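Local coordinates for protein mirolysin (Tannerella forsythia, PDB 6R7V) that is a metallopeptidase of the pappalysin family of metzincins, probably cleaving proteins at its zinc centre, here caught as an inactive zymogen held latent by a cysteine switch, at residues A[86-91]-A[275-280]; A[90-95]-A[234-239]; A[103-108]-A[116-121]; A[147-152]-A[171-176]; A[180-185]-A[206-211]. The protein carries 1 engineered substitution. All blocks are in the same frame, centred on the assembly; numbering follows the deposited sequence. Where two conformers were deposited one is given.

Contact 1 (A[86-91]-A[275-280])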
# COMPACT_ATOMS: atom_id res chain seq x y z
N ALA A 86 -19.98 3.11 5.74
CA ALA A 86 -21.30 3.74 5.78
C ALA A 86 -21.21 5.19 5.27
O ALA A 86 -22.20 5.68 4.73
CB ALA A 86 -21.85 3.70 7.19
N ASN A 87 -20.01 5.83 5.37
CA ASN A 87 -19.74 7.20 4.91
C ASN A 87 -19.53 7.30 3.39
O ASN A 87 -19.52 8.41 2.86
CB ASN A 87 -18.48 7.81 5.57
CG ASN A 87 -18.50 8.00 7.06
OD1 ASN A 87 -19.52 7.80 7.73
ND2 ASN A 87 -17.36 8.42 7.59
N THR A 88 -19.32 6.16 2.69
CA THR A 88 -19.12 6.23 1.23
C THR A 88 -20.37 6.85 0.60
O THR A 88 -21.46 6.35 0.89
CB THR A 88 -18.84 4.86 0.63
OG1 THR A 88 -17.77 4.25 1.33
CG2 THR A 88 -18.47 4.94 -0.86
N PRO A 89 -20.29 7.95 -0.20
CA PRO A 89 -21.53 8.48 -0.82
C PRO A 89 -22.29 7.38 -1.56
O PRO A 89 -21.65 6.53 -2.20
CB PRO A 89 -21.02 9.55 -1.79
CG PRO A 89 -19.68 9.96 -1.20
CD PRO A 89 -19.10 8.69 -0.66
N SER A 90 -23.61 7.35 -1.43
CA SER A 90 -24.45 6.31 -2.06
C SER A 90 -24.16 6.19 -3.53
O SER A 90 -24.19 5.07 -4.03
CB SER A 90 -25.93 6.58 -1.83
OG SER A 90 -26.27 7.86 -2.34
N ALA A 91 -23.82 7.30 -4.24
CA ALA A 91 -23.51 7.23 -5.67
C ALA A 91 -22.25 6.41 -5.97
O ALA A 91 -22.12 5.90 -7.09
CB ALA A 91 -23.37 8.62 -6.26
N MET A 275 -11.30 8.84 4.05
CA MET A 275 -11.20 7.74 3.11
C MET A 275 -12.08 6.59 3.54
O MET A 275 -12.24 6.34 4.75
CB MET A 275 -9.78 7.21 3.03
CG MET A 275 -8.83 8.20 2.50
SD MET A 275 -7.15 7.52 2.53
CE MET A 275 -6.44 8.55 1.20
N ASN A 276 -12.61 5.83 2.59
CA ASN A 276 -13.46 4.72 3.01
C ASN A 276 -13.75 3.68 1.91
O ASN A 276 -14.60 2.81 2.15
CB ASN A 276 -14.80 5.24 3.60
CG ASN A 276 -15.43 6.27 2.70
OD1 ASN A 276 -15.69 5.99 1.53
ND2 ASN A 276 -15.63 7.50 3.20
N LEU A 277 -13.02 3.70 0.76
CA LEU A 277 -13.24 2.60 -0.18
C LEU A 277 -12.10 2.37 -1.13
O LEU A 277 -11.29 3.27 -1.46
CB LEU A 277 -14.54 2.75 -1.04
CG LEU A 277 -14.43 3.62 -2.31
CD1 LEU A 277 -15.61 3.36 -3.26
CD2 LEU A 277 -14.38 5.11 -1.98
N PHE A 278 -12.07 1.09 -1.58
CA PHE A 278 -11.46 0.67 -2.83
C PHE A 278 -12.60 0.41 -3.78
O PHE A 278 -13.69 0.05 -3.31
CB PHE A 278 -10.64 -0.62 -2.72
CG PHE A 278 -9.31 -0.51 -2.00
CD1 PHE A 278 -8.25 0.23 -2.55
CD2 PHE A 278 -9.08 -1.22 -0.83
CE1 PHE A 278 -7.01 0.26 -1.92
CE2 PHE A 278 -7.84 -1.17 -0.19
CZ PHE A 278 -6.83 -0.41 -0.73
N THR A 279 -12.37 0.49 -5.07
CA THR A 279 -13.42 0.10 -6.01
C THR A 279 -13.32 -1.38 -6.39
O THR A 279 -12.27 -2.02 -6.19
CB THR A 279 -13.37 0.91 -7.29
OG1 THR A 279 -12.20 0.57 -8.05
CG2 THR A 279 -13.46 2.39 -7.08
N LYS A 280 -14.37 -1.91 -7.03
CA LYS A 280 -14.30 -3.28 -7.56
C LYS A 280 -13.14 -3.43 -8.58
O LYS A 280 -12.48 -4.47 -8.61
CB LYS A 280 -15.62 -3.66 -8.23
CG LYS A 280 -16.75 -3.78 -7.21
CD LYS A 280 -18.11 -3.92 -7.89
CE LYS A 280 -19.22 -4.01 -6.88
NZ LYS A 280 -20.55 -4.01 -7.55
O HOH W 1 -14.70 8.08 5.98
O HOH W 2 -17.09 9.78 2.00

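Contact 2 (A[90-95]-A[234-239]). With CA (calcium ion), chain C; CA (calcium ion), chain B.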
# COMPACT_ATOMS: atom_id res chain seq x y z
N SER A 90 -23.61 7.35 -1.43
CA SER A 90 -24.45 6.31 -2.06
C SER A 90 -24.16 6.19 -3.53
O SER A 90 -24.19 5.07 -4.03
CB SER A 90 -25.93 6.58 -1.83
OG SER A 90 -26.27 7.86 -2.34
N ALA A 91 -23.82 7.30 -4.24
CA ALA A 91 -23.51 7.23 -5.67
C ALA A 91 -22.25 6.41 -5.97
O ALA A 91 -22.12 5.90 -7.09
CB ALA A 91 -23.37 8.62 -6.26
N PHE A 92 -21.35 6.24 -4.99
CA PHE A 92 -20.12 5.46 -5.18
C PHE A 92 -20.14 4.13 -4.40
O PHE A 92 -19.31 3.26 -4.68
CB PHE A 92 -18.90 6.26 -4.72
CG PHE A 92 -18.50 7.50 -5.50
CD1 PHE A 92 -18.41 7.48 -6.89
CD2 PHE A 92 -18.13 8.66 -4.83
CE1 PHE A 92 -17.97 8.61 -7.59
CE2 PHE A 92 -17.72 9.79 -5.53
CZ PHE A 92 -17.61 9.75 -6.90
N ALA A 93 -21.05 3.98 -3.41
CA ALA A 93 -21.07 2.76 -2.58
C ALA A 93 -21.29 1.51 -3.43
O ALA A 93 -20.71 0.47 -3.12
CB ALA A 93 -22.14 2.87 -1.51
N ASN A 94 -22.04 1.63 -4.53
CA ASN A 94 -22.32 0.52 -5.44
C ASN A 94 -21.06 0.11 -6.26
O ASN A 94 -21.00 -1.00 -6.77
CB ASN A 94 -23.49 0.88 -6.37
CG ASN A 94 -23.58 2.36 -6.70
OD1 ASN A 94 -22.68 2.94 -7.31
ND2 ASN A 94 -24.67 3.00 -6.28
N LEU A 95 -20.02 0.98 -6.29
CA LEU A 95 -18.75 0.68 -6.96
C LEU A 95 -17.72 0.16 -5.99
O LEU A 95 -16.64 -0.25 -6.43
CB LEU A 95 -18.16 1.93 -7.66
CG LEU A 95 -19.04 2.65 -8.66
CD1 LEU A 95 -18.35 3.94 -9.14
CD2 LEU A 95 -19.32 1.76 -9.85
N ASP A 234 -13.32 2.14 -13.23
CA ASP A 234 -14.41 2.60 -12.37
C ASP A 234 -13.96 3.69 -11.36
O ASP A 234 -14.80 4.17 -10.59
CB ASP A 234 -15.14 1.45 -11.69
CG ASP A 234 -14.31 0.66 -10.72
OD1 ASP A 234 -13.15 1.05 -10.47
OD2 ASP A 234 -14.84 -0.33 -10.16
N THR A 235 -12.69 4.15 -11.43
CA THR A 235 -12.29 5.33 -10.67
C THR A 235 -12.43 6.51 -11.67
O THR A 235 -11.77 6.50 -12.73
CB THR A 235 -10.89 5.21 -10.06
OG1 THR A 235 -10.00 4.84 -11.11
CG2 THR A 235 -10.85 4.23 -8.92
N PRO A 236 -13.30 7.49 -11.36
CA PRO A 236 -13.47 8.64 -12.28
C PRO A 236 -12.15 9.32 -12.61
O PRO A 236 -11.31 9.48 -11.73
CB PRO A 236 -14.36 9.60 -11.49
CG PRO A 236 -15.12 8.72 -10.53
CD PRO A 236 -14.14 7.63 -10.14
N ASN A 237 -11.97 9.73 -13.89
CA ASN A 237 -10.80 10.49 -14.31
C ASN A 237 -10.71 11.72 -13.44
O ASN A 237 -11.70 12.40 -13.18
CB ASN A 237 -10.91 10.88 -15.78
CG ASN A 237 -9.64 11.39 -16.40
OD1 ASN A 237 -8.62 11.59 -15.75
ND2 ASN A 237 -9.68 11.63 -17.70
N GLN A 238 -9.53 11.99 -12.93
CA GLN A 238 -9.38 13.03 -11.93
C GLN A 238 -8.18 13.90 -12.28
O GLN A 238 -7.18 13.37 -12.76
CB GLN A 238 -9.20 12.32 -10.55
CG GLN A 238 -8.98 13.24 -9.35
CD GLN A 238 -8.99 12.50 -8.03
OE1 GLN A 238 -9.75 11.55 -7.82
NE2 GLN A 238 -8.14 12.89 -7.13
N GLY A 239 -8.28 15.21 -12.05
CA GLY A 239 -7.18 16.15 -12.35
C GLY A 239 -5.97 15.92 -11.47
O GLY A 239 -5.06 15.17 -11.83
CA CA C . -9.51 5.79 -13.39
CA CA B . -4.97 13.60 -13.62
O HOH W 3 -9.19 7.70 -11.85
O HOH W 4 -6.03 12.00 -15.02
O HOH W 5 -7.81 7.42 -14.38
O HOH W 6 -10.61 6.63 -15.31
O HOH W 7 -8.34 4.85 -15.46

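Contact 3 (A[103-108]-A[116-121])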
# COMPACT_ATOMS: atom_id res chain seq x y z
N PHE A 103 -4.70 -10.27 6.28
CA PHE A 103 -3.33 -10.03 6.73
C PHE A 103 -3.17 -10.63 8.09
O PHE A 103 -4.04 -10.48 8.94
CB PHE A 103 -3.03 -8.53 6.79
CG PHE A 103 -3.15 -7.82 5.46
CD1 PHE A 103 -4.40 -7.41 4.98
CD2 PHE A 103 -2.03 -7.60 4.67
CE1 PHE A 103 -4.51 -6.77 3.75
CE2 PHE A 103 -2.15 -6.99 3.42
CZ PHE A 103 -3.39 -6.57 2.97
N LYS A 104 -2.07 -11.37 8.29
CA LYS A 104 -1.80 -11.92 9.62
C LYS A 104 -0.35 -11.79 9.92
O LYS A 104 0.49 -12.10 9.07
CB LYS A 104 -2.20 -13.41 9.73
CG LYS A 104 -3.69 -13.71 9.66
CD LYS A 104 -3.93 -15.23 9.83
CE LYS A 104 -5.31 -15.58 9.35
NZ LYS A 104 -5.63 -17.00 9.58
N LEU A 105 -0.02 -11.43 11.17
CA LEU A 105 1.38 -11.39 11.53
C LEU A 105 1.96 -12.80 11.50
O LEU A 105 1.33 -13.76 11.96
CB LEU A 105 1.54 -10.81 12.93
CG LEU A 105 1.25 -9.30 13.07
CD1 LEU A 105 1.26 -8.89 14.56
CD2 LEU A 105 2.33 -8.47 12.34
N ALA A 106 3.16 -12.93 10.94
CA ALA A 106 3.85 -14.21 10.87
C ALA A 106 4.08 -14.80 12.24
O ALA A 106 4.29 -14.09 13.21
CB ALA A 106 5.21 -14.01 10.19
N ARG A 107 4.05 -16.14 12.32
CA ARG A 107 4.30 -16.87 13.55
C ARG A 107 5.52 -17.76 13.41
O ARG A 107 5.99 -18.34 14.38
CB ARG A 107 3.07 -17.67 14.00
CG ARG A 107 1.86 -16.78 14.32
CD ARG A 107 2.04 -15.85 15.52
NE ARG A 107 2.56 -16.52 16.72
CZ ARG A 107 1.81 -17.16 17.61
NH1 ARG A 107 0.50 -17.23 17.47
NH2 ARG A 107 2.38 -17.74 18.66
N ARG A 108 6.05 -17.84 12.18
CA ARG A 108 7.28 -18.61 11.90
C ARG A 108 8.21 -17.74 11.10
O ARG A 108 7.77 -17.15 10.11
CB ARG A 108 6.96 -19.90 11.13
CG ARG A 108 6.13 -20.87 11.95
CD ARG A 108 5.61 -21.98 11.11
NE ARG A 108 4.52 -22.68 11.79
CZ ARG A 108 4.03 -23.85 11.38
NH1 ARG A 108 4.50 -24.43 10.29
NH2 ARG A 108 3.05 -24.43 12.06
N ASN A 116 6.52 -13.49 16.80
CA ASN A 116 5.23 -12.80 16.92
C ASN A 116 5.01 -11.95 15.65
O ASN A 116 3.98 -11.28 15.55
CB ASN A 116 5.14 -11.93 18.19
CG ASN A 116 6.16 -10.80 18.24
OD1 ASN A 116 7.12 -10.73 17.46
ND2 ASN A 116 5.98 -9.88 19.19
N GLY A 117 6.00 -11.94 14.73
CA GLY A 117 5.94 -11.21 13.46
C GLY A 117 6.33 -9.74 13.58
O GLY A 117 6.04 -8.94 12.69
N ILE A 118 6.95 -9.37 14.72
CA ILE A 118 7.44 -8.02 14.95
C ILE A 118 8.93 -8.11 15.25
O ILE A 118 9.35 -8.86 16.17
CB ILE A 118 6.68 -7.33 16.11
CG1 ILE A 118 5.15 -7.23 15.80
CG2 ILE A 118 7.30 -5.95 16.44
CD1 ILE A 118 4.26 -6.87 17.01
N THR A 119 9.76 -7.36 14.51
CA THR A 119 11.19 -7.30 14.82
C THR A 119 11.48 -5.91 15.36
O THR A 119 10.74 -4.96 15.05
CB THR A 119 12.08 -7.61 13.62
OG1 THR A 119 11.99 -6.56 12.64
CG2 THR A 119 11.77 -8.97 12.97
N ARG A 120 12.52 -5.80 16.16
CA ARG A 120 12.94 -4.54 16.78
C ARG A 120 14.42 -4.36 16.53
O ARG A 120 15.22 -5.21 16.94
CB ARG A 120 12.66 -4.55 18.29
CG ARG A 120 11.24 -4.92 18.70
CD ARG A 120 10.44 -3.68 18.92
NE ARG A 120 9.03 -3.95 19.23
CZ ARG A 120 8.13 -3.00 19.21
NH1 ARG A 120 8.47 -1.75 18.92
NH2 ARG A 120 6.86 -3.27 19.48
N THR A 121 14.80 -3.24 15.90
CA THR A 121 16.19 -2.95 15.58
C THR A 121 16.51 -1.56 16.02
O THR A 121 15.96 -0.60 15.49
CB THR A 121 16.47 -3.10 14.08
OG1 THR A 121 15.98 -4.37 13.63
CG2 THR A 121 17.97 -2.92 13.73

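Contact 4 (A[147-152]-A[171-176])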
# COMPACT_ATOMS: atom_id res chain seq x y z
N ASN A 147 12.43 -13.19 3.60
CA ASN A 147 12.06 -13.78 2.30
C ASN A 147 10.79 -13.09 1.67
O ASN A 147 9.65 -13.43 2.02
CB ASN A 147 11.81 -15.27 2.47
CG ASN A 147 11.58 -15.98 1.15
OD1 ASN A 147 11.39 -15.35 0.09
ND2 ASN A 147 11.50 -17.30 1.22
N THR A 148 11.00 -12.17 0.70
CA THR A 148 9.90 -11.38 0.14
C THR A 148 8.94 -12.20 -0.74
O THR A 148 7.88 -11.67 -1.12
CB THR A 148 10.42 -10.16 -0.61
OG1 THR A 148 11.28 -10.60 -1.66
CG2 THR A 148 11.16 -9.21 0.30
N ARG A 149 9.29 -13.47 -1.02
CA ARG A 149 8.37 -14.34 -1.78
C ARG A 149 7.29 -14.85 -0.85
O ARG A 149 6.25 -15.30 -1.31
CB ARG A 149 9.13 -15.54 -2.35
CG ARG A 149 10.33 -15.18 -3.21
CD ARG A 149 11.06 -16.41 -3.73
NE ARG A 149 10.25 -17.26 -4.61
CZ ARG A 149 9.89 -16.92 -5.85
NH1 ARG A 149 10.21 -15.73 -6.34
NH2 ARG A 149 9.19 -17.77 -6.59
N ARG A 150 7.55 -14.84 0.47
CA ARG A 150 6.65 -15.43 1.44
C ARG A 150 6.04 -14.44 2.43
O ARG A 150 4.99 -14.76 2.99
CB ARG A 150 7.39 -16.50 2.23
CG ARG A 150 7.74 -17.68 1.32
CD ARG A 150 8.48 -18.78 2.02
NE ARG A 150 9.34 -19.44 1.05
CZ ARG A 150 10.14 -20.47 1.32
NH1 ARG A 150 10.16 -20.99 2.54
NH2 ARG A 150 10.91 -20.99 0.37
N TYR A 151 6.69 -13.32 2.68
CA TYR A 151 6.19 -12.35 3.66
C TYR A 151 6.06 -11.00 3.05
O TYR A 151 6.90 -10.57 2.25
CB TYR A 151 7.19 -12.19 4.84
CG TYR A 151 7.57 -13.47 5.54
CD1 TYR A 151 6.91 -13.87 6.71
CD2 TYR A 151 8.67 -14.23 5.13
CE1 TYR A 151 7.30 -15.02 7.40
CE2 TYR A 151 9.10 -15.34 5.84
CZ TYR A 151 8.40 -15.74 6.97
OH TYR A 151 8.80 -16.87 7.64
N LEU A 152 5.02 -10.27 3.48
CA LEU A 152 4.96 -8.83 3.25
C LEU A 152 5.74 -8.19 4.38
O LEU A 152 5.39 -8.33 5.55
CB LEU A 152 3.53 -8.28 3.20
CG LEU A 152 3.34 -6.75 3.44
CD1 LEU A 152 4.01 -5.90 2.33
CD2 LEU A 152 1.87 -6.36 3.49
N PHE A 171 6.04 -4.42 -10.51
CA PHE A 171 6.88 -4.51 -11.71
C PHE A 171 8.37 -4.49 -11.36
O PHE A 171 9.21 -4.82 -12.22
CB PHE A 171 6.55 -3.40 -12.75
CG PHE A 171 7.22 -2.06 -12.49
CD1 PHE A 171 6.64 -1.13 -11.63
CD2 PHE A 171 8.44 -1.74 -13.07
CE1 PHE A 171 7.26 0.10 -11.38
CE2 PHE A 171 9.08 -0.53 -12.77
CZ PHE A 171 8.49 0.37 -11.92
N GLU A 172 8.71 -4.06 -10.15
CA GLU A 172 10.09 -3.98 -9.67
C GLU A 172 10.51 -5.26 -8.93
O GLU A 172 11.69 -5.35 -8.55
CB GLU A 172 10.27 -2.78 -8.69
CG GLU A 172 9.50 -1.50 -9.04
CD GLU A 172 9.76 -0.27 -8.17
OE1 GLU A 172 8.84 0.21 -7.45
OE2 GLU A 172 10.90 0.23 -8.25
N PHE A 173 9.58 -6.22 -8.69
CA PHE A 173 9.91 -7.40 -7.88
C PHE A 173 11.05 -8.22 -8.47
O PHE A 173 11.99 -8.57 -7.73
CB PHE A 173 8.69 -8.28 -7.64
CG PHE A 173 8.99 -9.37 -6.63
CD1 PHE A 173 8.88 -9.13 -5.27
CD2 PHE A 173 9.50 -10.60 -7.05
CE1 PHE A 173 9.17 -10.12 -4.34
CE2 PHE A 173 9.80 -11.60 -6.11
CZ PHE A 173 9.65 -11.35 -4.76
N GLN A 174 10.98 -8.54 -9.76
CA GLN A 174 12.00 -9.39 -10.38
C GLN A 174 13.39 -8.79 -10.21
O GLN A 174 14.29 -9.53 -9.79
CB GLN A 174 11.66 -9.61 -11.86
CG GLN A 174 12.73 -10.38 -12.66
CD GLN A 174 12.32 -10.61 -14.09
OE1 GLN A 174 11.96 -9.69 -14.83
NE2 GLN A 174 12.38 -11.86 -14.52
N THR A 175 13.58 -7.48 -10.48
CA THR A 175 14.91 -6.87 -10.39
C THR A 175 15.33 -6.40 -8.99
O THR A 175 16.53 -6.23 -8.73
CB THR A 175 15.05 -5.70 -11.38
OG1 THR A 175 14.02 -4.76 -11.12
CG2 THR A 175 15.01 -6.15 -12.85
N LYS A 176 14.35 -6.13 -8.11
CA LYS A 176 14.66 -5.62 -6.76
C LYS A 176 13.95 -6.46 -5.70
O LYS A 176 13.19 -5.93 -4.90
CB LYS A 176 14.27 -4.13 -6.65
CG LYS A 176 15.08 -3.24 -7.62
CD LYS A 176 14.76 -1.76 -7.46
CE LYS A 176 15.55 -1.11 -6.34
NZ LYS A 176 15.41 0.37 -6.32

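Contact 5 (A[180-185]-A[206-211]). Engineered in segment 206-211: Ala208 (natural residue Glu). With ZN (zinc ion), chain D.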
# COMPACT_ATOMS: atom_id res chain seq x y z
N ASP A 180 11.41 -5.33 -1.82
CA ASP A 180 9.97 -5.38 -1.98
C ASP A 180 9.27 -5.25 -0.62
O ASP A 180 9.73 -5.81 0.39
CB ASP A 180 9.53 -6.66 -2.70
CG ASP A 180 8.03 -6.70 -2.94
OD1 ASP A 180 7.50 -5.73 -3.54
OD2 ASP A 180 7.39 -7.63 -2.48
N GLY A 181 8.21 -4.44 -0.57
CA GLY A 181 7.49 -4.20 0.66
C GLY A 181 7.11 -2.76 0.80
O GLY A 181 7.08 -2.01 -0.21
N VAL A 182 6.77 -2.37 2.05
CA VAL A 182 6.30 -1.00 2.29
C VAL A 182 6.95 -0.43 3.53
O VAL A 182 7.36 -1.16 4.44
CB VAL A 182 4.75 -0.85 2.35
CG1 VAL A 182 4.07 -1.44 1.10
CG2 VAL A 182 4.17 -1.46 3.61
N VAL A 183 7.13 0.91 3.51
CA VAL A 183 7.78 1.63 4.61
C VAL A 183 6.80 2.70 5.08
O VAL A 183 6.28 3.47 4.24
CB VAL A 183 9.11 2.27 4.16
CG1 VAL A 183 9.81 2.95 5.33
CG2 VAL A 183 10.06 1.24 3.53
N ILE A 184 6.55 2.77 6.40
CA ILE A 184 5.62 3.73 6.95
C ILE A 184 6.28 4.57 8.03
O ILE A 184 6.98 4.04 8.89
CB ILE A 184 4.35 3.02 7.53
CG1 ILE A 184 3.69 1.98 6.55
CG2 ILE A 184 3.27 4.08 7.97
CD1 ILE A 184 3.10 2.67 5.24
N HIS A 185 5.95 5.87 8.07
CA HIS A 185 6.46 6.75 9.14
C HIS A 185 5.86 6.29 10.44
O HIS A 185 4.65 6.09 10.53
CB HIS A 185 6.03 8.18 8.82
CG HIS A 185 6.74 9.23 9.61
ND1 HIS A 185 6.70 9.25 10.99
CD2 HIS A 185 7.55 10.22 9.18
CE1 HIS A 185 7.46 10.28 11.35
NE2 HIS A 185 8.01 10.88 10.30
N THR A 206 -2.78 1.42 4.46
CA THR A 206 -3.74 0.89 3.47
C THR A 206 -3.38 1.38 2.08
O THR A 206 -3.33 0.58 1.12
CB THR A 206 -5.17 1.36 3.82
OG1 THR A 206 -5.48 0.76 5.08
CG2 THR A 206 -6.22 0.88 2.80
N HIS A 207 -3.05 2.69 1.97
CA HIS A 207 -2.67 3.30 0.71
C HIS A 207 -1.36 2.65 0.16
O HIS A 207 -1.30 2.31 -1.03
CB HIS A 207 -2.48 4.80 0.99
CG HIS A 207 -1.96 5.61 -0.14
ND1 HIS A 207 -2.78 6.48 -0.85
CD2 HIS A 207 -0.69 5.73 -0.61
CE1 HIS A 207 -1.99 7.07 -1.72
NE2 HIS A 207 -0.73 6.63 -1.63
N ALA A 208 -0.34 2.50 1.03
CA ALA A 208 0.95 1.93 0.59
C ALA A 208 0.78 0.50 0.17
O ALA A 208 1.39 0.08 -0.82
CB ALA A 208 1.97 2.01 1.72
N VAL A 209 0.00 -0.29 0.93
CA VAL A 209 -0.22 -1.70 0.56
C VAL A 209 -0.97 -1.74 -0.80
O VAL A 209 -0.69 -2.63 -1.61
CB VAL A 209 -0.93 -2.49 1.71
CG1 VAL A 209 -1.36 -3.88 1.27
CG2 VAL A 209 -0.03 -2.57 2.93
N GLY A 210 -1.86 -0.77 -1.05
CA GLY A 210 -2.50 -0.68 -2.36
C GLY A 210 -1.44 -0.58 -3.45
O GLY A 210 -1.53 -1.29 -4.45
N HIS A 211 -0.40 0.29 -3.29
CA HIS A 211 0.70 0.32 -4.30
C HIS A 211 1.46 -1.00 -4.39
O HIS A 211 1.81 -1.43 -5.50
CB HIS A 211 1.71 1.41 -3.96
CG HIS A 211 1.23 2.83 -4.02
ND1 HIS A 211 0.66 3.37 -5.17
CD2 HIS A 211 1.37 3.82 -3.11
CE1 HIS A 211 0.47 4.66 -4.92
NE2 HIS A 211 0.90 4.98 -3.71
ZN ZN D . 0.89 6.82 -2.83

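Contact 1 (A[86-91]-A[275-280])
Thr88 and Asn276 carry the tight part of this contact. The hydroxyl OG1 of Thr88 lies 2.7 Å from OD1 of Asn276, a hydrogen-bonding distance, but Gln85 O competes for its single proton, so the bond to Asn276 OD1 is tentative. With chi1 of Thr88 at -53°, the hydroxyl sits beside its own backbone N and the methyl points the other way, where CG2 of Thr88 meets CD1 of Leu277 at 4.1 Å, the two side chains crossing at about a right angle. Arg80 bonds both segments, NH2 to Thr88 OG1 and NH1 to Asn276 O, so these buried polar atoms have partners. Segment 275-280 ends the loop between strand 269-270 and helix 280-288, where Thr279 is the N-cap and Gln282 OE1 bonds back to Thr279 N in the manner of a capping box. The other flank is looser and solvent-mediated. Exposed Asn87 touches the loop directly through its CB, 3.7 Å from ND2 of Asn276, and two waters bridge Asn87 to the loop. One water accepts from ND2 of Asn87 at 3.1 Å and from ND2 of Asn276 at 3.0 Å. A second accepts from the same Asn276 ND2 at 3.0 Å and donates to Asn87 O at 2.9 Å, so this amide nitrogen gives to two waters while its oxygen faces Thr88.

Contact 2 (A[90-95]-A[234-239])
A calcium-binding loop, 234-239, rests Pro236 and Asp234 against Phe92 and Leu95, at the short, loosely hydrogen-bonded helix 90-93 and just beyond it. No hydrogen bond joins the two segments; the contact is van der Waals packing. CE1 of Phe92 lies 4.1 Å from CG of Pro236, the ring meeting the proline obliquely. Phe92 has chi1 -67°, which sets its ring beside the backbone N, and the end of the side chain comes nearer the loop than its base does. CD1 of Leu95 packs 3.8 Å from the carbonyl O of Asp234. The carboxylate of Asp234 is engaged by another partner, Thr279 OG1 bonding its OD1. Beyond this packing face the loop turns its oxygens to metal. Thr235 chelates one calcium ion through its O and OG1, each at 2.5 Å, with four waters; one of these lies 2.8 Å from Pro236 O and probably donates to it. Gln238 O and Gly239 O each bind the second calcium ion at 2.4 Å, together with a water. The two sites are separate: Asp230 and Ile232 complete the first, Trp219, Asp222 and Ser225 the second, and such all-oxygen ligation by carbonyls, carboxylates and waters is usual for calcium in loops.

Contact 3 (A[103-108]-A[116-121])
Leu105 and Ala106 pack on Asn116 and Gly117 where strand 101-105 ends and strand 118-122 begins, a van der Waals contact closing the base of the connection between them rather than a ladder of paired strands. The evidence is that no hydrogen bond crosses, although the CA atoms of Ala106 and Gly117 come within 4.5 Å. The nearest polar pair, Ala106 O and Gly117 N at 3.1 Å, has too poor an angle for a bond; Gly117 N is instead bonded to Thr115 OG1. Leu105 does most of the packing. Its CB lies 3.6 Å from O of Asn116, and chi1 -70° places CG beside the backbone N, from where CD2 of Leu105 reaches O of Gly117 at 3.8 Å and its CD1 meets CD1 of Ile118 at 4.4 Å. An Asx turn shapes the bend: Ile118 N gives to Asn116 OD1 at 3.1 Å, from well above the carbonyl plane. Gly117 has a positive phi of 83°, and a CB there would clash with Ala106 O and press on Leu105 CB, so the missing side chain permits the close approach. Both strands run parallel to strand 45-55. Helix 64-77 packs against them, Leu74 touching Phe103 and Ile67 touching Ile118, while Tyr151 lies against Ala106.

Contact 4 (A[147-152]-A[171-176])
Phe173 pushes the end of its ring between Thr148 and Arg149. The ring reaches across because CG is turned away from the backbone N, with chi1 at -171°. It meets OG1 of Thr148 obliquely, 3.4 Å from CE1 and 3.6 Å from CZ of Phe173. A chi1 of 59° tucks this hydroxyl over its own main chain, where it bonds Pro177 O and a glycerol, probably from the crystallisation liquor; no hydrogen bond to the ring is assigned. On the other flank Arg149 kinks at its third torsion, and its NH1 comes to the ring edge, 4.2 Å from CE2 of Phe173, while its NE forms a salt bridge with Glu299. Both hold for one of two deposited conformers and are less certain. The two loops lead into strands 152-157 and 182-185 of the central sheet, and 147-152 begins with an Asx turn: Arg149 N bonds Asn147 OD1 at 3.0 Å, from above the carbonyl plane. Asn147 O accepts from both Arg150 N and Tyr151 N. The Phe173 side chain also touches Asp180 and Arg297.

Contact 5 (A[180-185]-A[206-211])
Val182 and Ile184 face Ala208 and Val209 across a fully buried strand-helix interface. Strand 182-185 and helix 206-211 run nearly antiparallel, at 162°, with axes 8.7 Å apart. The side chains of Val182 and Ala208 set out toward each other, their CB atoms meeting at 4.0 Å, and CG1 of Val182 comes to 3.6 Å from O of Ala208. Ile184 starts off to one side, but a chi2 of -65° folds its end back so that its CD1 lies 3.8 Å from CB of Ala208. Val182 CG2 and Val209 CG2 meet at 4.4 Å; the Val182 branch contacts depend on the conformer given, one of two. On the same helix His207 and His211 each bind the zinc ion through NE2 at 2.0 Å. Tyr266 O and Leu215 O bond their respective ND1 atoms, orienting the rings. With His217 they form the extended metzincin zinc-binding motif (HExxHxxxxxH form), its glutamate replaced here by engineered Ala208, and the sulfur of Cys6 is the cysteine-switch ligand that keeps the zymogen latent.

Contact 5 is the core of the set, centred about 3 Å from the centre of the chain and without any hydrogen bond between its segments. Contacts 1 and 2 lie about 18 and 20 Å out; they share Ser90 and Ala91, and Lys280 N probably bonds Leu95 O at 2.9 Å. Contacts 3 and 4 lie about 18 and 14 Å from the centre, on the opposite side from contact 2; Arg108 O probably bonds Tyr151 OH between them. Contacts 1, 4 and 5 are buried, 2 and 3 partly so. Contact 5 touches contacts 1, 3 and 4 by packing: Phe278 on Thr206, Phe103 on Val209, Leu152 on Gly181. Only contact 1 has a direct polar bond across it, tentative as it is, with bridging waters; the others are packing.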